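PDB 1IXL: hypothetical protein PH1136 from Pyrococcus horikoshii, which is of unknown function but adopts a hot-dog fold and, as its family suggests, may hydrolyse acyl-CoA thioesters. Local coordinates for residues K10-R14 with I15-K19. Residues are numbered along the deposited sequence; the frame is centred on the assembly and turned at random.
Sequences KLTSR and ILVGK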
ATOM      1  N   LYS A  10      -3.633  -3.855  11.637  1.00 26.17           N
ATOM      2  CA  LYS A  10      -2.804  -3.280  12.699  1.00 29.57           C
ATOM      3  C   LYS A  10      -1.450  -3.905  13.009  1.00 30.13           C
ATOM      4  O   LYS A  10      -0.551  -3.219  13.484  1.00 30.74           O
ATOM      5  CB  LYS A  10      -3.615  -3.205  14.006  1.00 31.39           C
ATOM      6  CG  LYS A  10      -4.838  -2.325  13.945  1.00 32.63           C
ATOM      7  CD  LYS A  10      -5.676  -2.513  15.214  1.00 34.87           C
ATOM      8  CE  LYS A  10      -6.892  -1.624  15.236  1.00 38.19           C
ATOM      9  NZ  LYS A  10      -7.745  -1.901  16.445  1.00 42.59           N
ATOM     10  N   LEU A  11      -1.283  -5.195  12.748  1.00 29.98           N
ATOM     11  CA  LEU A  11      -0.021  -5.837  13.068  1.00 28.11           C
ATOM     12  C   LEU A  11       0.935  -5.958  11.885  1.00 28.23           C
ATOM     13  O   LEU A  11       1.956  -6.621  11.972  1.00 27.67           O
ATOM     14  CB  LEU A  11      -0.298  -7.218  13.658  1.00 29.53           C
ATOM     15  CG  LEU A  11      -1.260  -7.254  14.863  1.00 32.55           C
ATOM     16  CD1 LEU A  11      -1.363  -8.690  15.378  1.00 32.07           C
ATOM     17  CD2 LEU A  11      -0.747  -6.323  15.980  1.00 33.01           C
ATOM     18  N   THR A  12       0.595  -5.299  10.784  1.00 27.02           N
ATOM     19  CA  THR A  12       1.417  -5.328   9.583  1.00 24.77           C
ATOM     20  C   THR A  12       2.838  -4.873   9.917  1.00 27.16           C
ATOM     21  O   THR A  12       3.030  -3.864  10.587  1.00 24.54           O
ATOM     22  CB  THR A  12       0.808  -4.413   8.503  1.00 24.38           C
ATOM     23  OG1 THR A  12      -0.549  -4.808   8.277  1.00 23.53           O
ATOM     24  CG2 THR A  12       1.576  -4.516   7.215  1.00 17.92           C
ATOM     25  N   SER A  13       3.816  -5.639   9.441  1.00 25.84           N
ATOM     26  CA  SER A  13       5.228  -5.380   9.671  1.00 27.03           C
ATOM     27  C   SER A  13       5.693  -4.005   9.199  1.00 27.32           C
ATOM     28  O   SER A  13       5.591  -3.669   8.028  1.00 22.34           O
ATOM     29  CB  SER A  13       6.077  -6.467   8.994  1.00 27.95           C
ATOM     30  OG  SER A  13       7.452  -6.168   9.133  1.00 27.41           O
ATOM     31  N   ARG A  14       6.209  -3.216  10.132  1.00 27.51           N
ATOM     32  CA  ARG A  14       6.694  -1.884   9.820  1.00 29.65           C
ATOM     33  C   ARG A  14       7.997  -1.981   9.040  1.00 27.15           C
ATOM     34  O   ARG A  14       8.375  -1.060   8.324  1.00 26.51           O
ATOM     35  CB  ARG A  14       6.913  -1.099  11.121  1.00 31.20           C
ATOM     36  CG  ARG A  14       5.629  -0.851  11.901  1.00 35.29           C
ATOM     37  CD  ARG A  14       4.894   0.372  11.390  1.00 42.89           C
ATOM     38  NE  ARG A  14       3.514   0.416  11.869  1.00 43.56           N
ATOM     39  CZ  ARG A  14       2.490  -0.176  11.256  1.00 45.87           C
ATOM     40  NH1 ARG A  14       2.676  -0.867  10.109  1.00 34.62           N
ATOM     41  NH2 ARG A  14       1.279  -0.094  11.807  1.00 44.60           N
ATOM     42  N   ILE A  15       8.672  -3.111   9.177  1.00 29.86           N
ATOM     43  CA  ILE A  15       9.958  -3.321   8.518  1.00 29.09           C
ATOM     44  C   ILE A  15       9.871  -3.917   7.121  1.00 29.04           C
ATOM     45  O   ILE A  15      10.675  -3.579   6.248  1.00 27.93           O
ATOM     46  CB  ILE A  15      10.849  -4.243   9.370  1.00 34.60           C
ATOM     47  CG1 ILE A  15      11.124  -3.587  10.720  1.00 36.62           C
ATOM     48  CG2 ILE A  15      12.154  -4.564   8.624  1.00 37.53           C
ATOM     49  CD1 ILE A  15      11.537  -2.125  10.613  1.00 42.69           C
ATOM     50  N   LEU A  16       8.883  -4.783   6.913  1.00 26.50           N
ATOM     51  CA  LEU A  16       8.730  -5.470   5.625  1.00 27.01           C
ATOM     52  C   LEU A  16       7.689  -4.874   4.698  1.00 25.61           C
ATOM     53  O   LEU A  16       7.777  -5.028   3.487  1.00 26.81           O
ATOM     54  CB  LEU A  16       8.372  -6.938   5.860  1.00 23.95           C
ATOM     55  CG  LEU A  16       9.433  -7.793   6.541  1.00 27.54           C
ATOM     56  CD1 LEU A  16       8.803  -9.100   7.004  1.00 29.19           C
ATOM     57  CD2 LEU A  16      10.610  -8.035   5.571  1.00 30.15           C
ATOM     58  N   VAL A  17       6.717  -4.173   5.264  1.00 23.31           N
ATOM     59  CA  VAL A  17       5.650  -3.613   4.463  1.00 23.01           C
ATOM     60  C   VAL A  17       5.582  -2.098   4.548  1.00 24.08           C
ATOM     61  O   VAL A  17       5.456  -1.420   3.527  1.00 23.38           O
ATOM     62  CB  VAL A  17       4.293  -4.261   4.881  1.00 24.38           C
ATOM     63  CG1 VAL A  17       3.169  -3.825   3.937  1.00 21.41           C
ATOM     64  CG2 VAL A  17       4.451  -5.785   4.889  1.00 22.61           C
ATOM     65  N   GLY A  18       5.639  -1.557   5.758  1.00 24.02           N
ATOM     66  CA  GLY A  18       5.605  -0.119   5.859  1.00 23.74           C
ATOM     67  C   GLY A  18       5.044   0.473   7.129  1.00 24.23           C
ATOM     68  O   GLY A  18       4.403  -0.211   7.925  1.00 21.70           O
ATOM     69  N   LYS A  19       5.298   1.769   7.291  1.00 25.97           N
ATOM     70  CA  LYS A  19       4.865   2.544   8.446  1.00 25.70           C
ATOM     71  C   LYS A  19       3.907   3.608   7.951  1.00 24.87           C
ATOM     72  O   LYS A  19       4.272   4.461   7.150  1.00 24.05           O
ATOM     73  CB  LYS A  19       6.084   3.206   9.108  1.00 32.05           C
ATOM     74  CG  LYS A  19       7.181   2.215   9.503  1.00 38.71           C
ATOM     75  CD  LYS A  19       8.422   2.934  10.060  1.00 42.75           C
ATOM     76  CE  LYS A  19       9.433   1.945  10.622  1.00 44.74           C
ATOM     77  NZ  LYS A  19      10.624   2.631  11.210  1.00 48.97           N
TER
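The carbonyl oxygen of S13 is gripped by two successive backbone amides as the chain turns back before strand 19-24. V17 N reaches S13 O at 3.0 Å, tilted out of the carbonyl plane, whereas G18 N lies in that plane, 3.1 Å from S13 O, with a nearly straight N-H...O line. The S13 hydroxyl covers the start of the same turn. The S13 side chain turns OG away from its backbone N, beside the carbonyl carbon, where it accepts L16 N at 3.0 Å and, weakly, I15 N. The hydroxyl and carbonyl of one serine thus accept amides further along the same turn, as in an ST motif. CB of L16 packs against the same oxygen, 3.5 Å from S13 OG.

A second link, from R14, spans the loop to G18. R14 is bent at chi2 (-84°), which folds the guanidinium back so that NH1 donates to G18 O at 2.9 Å. The nitrogen lies in the plane of that carbonyl, but the oxygen stands 29° out of the guanidinium plane and the N-H...O angle is only 132°. R14 CA-H points almost straight at G18 O too. The hydroxyl of Y57, on helix 48-63, also bonds R14 NH1, tying the loop to the central helix. The aliphatic part of R14 passes at a slant over the K19 chain, R14 CD lying 3.5 Å from K19 CG. T12 CG2 meets V17 CB at 3.6 Å, and both side chains touch Y57.

G18, with a positive phi, takes a backbone shape suited to glycine and leads into strand 19-24, outermost within this chain. The bonds from S13 and R14 hold G18 at both N and O, which is consistent with a set path into that strand.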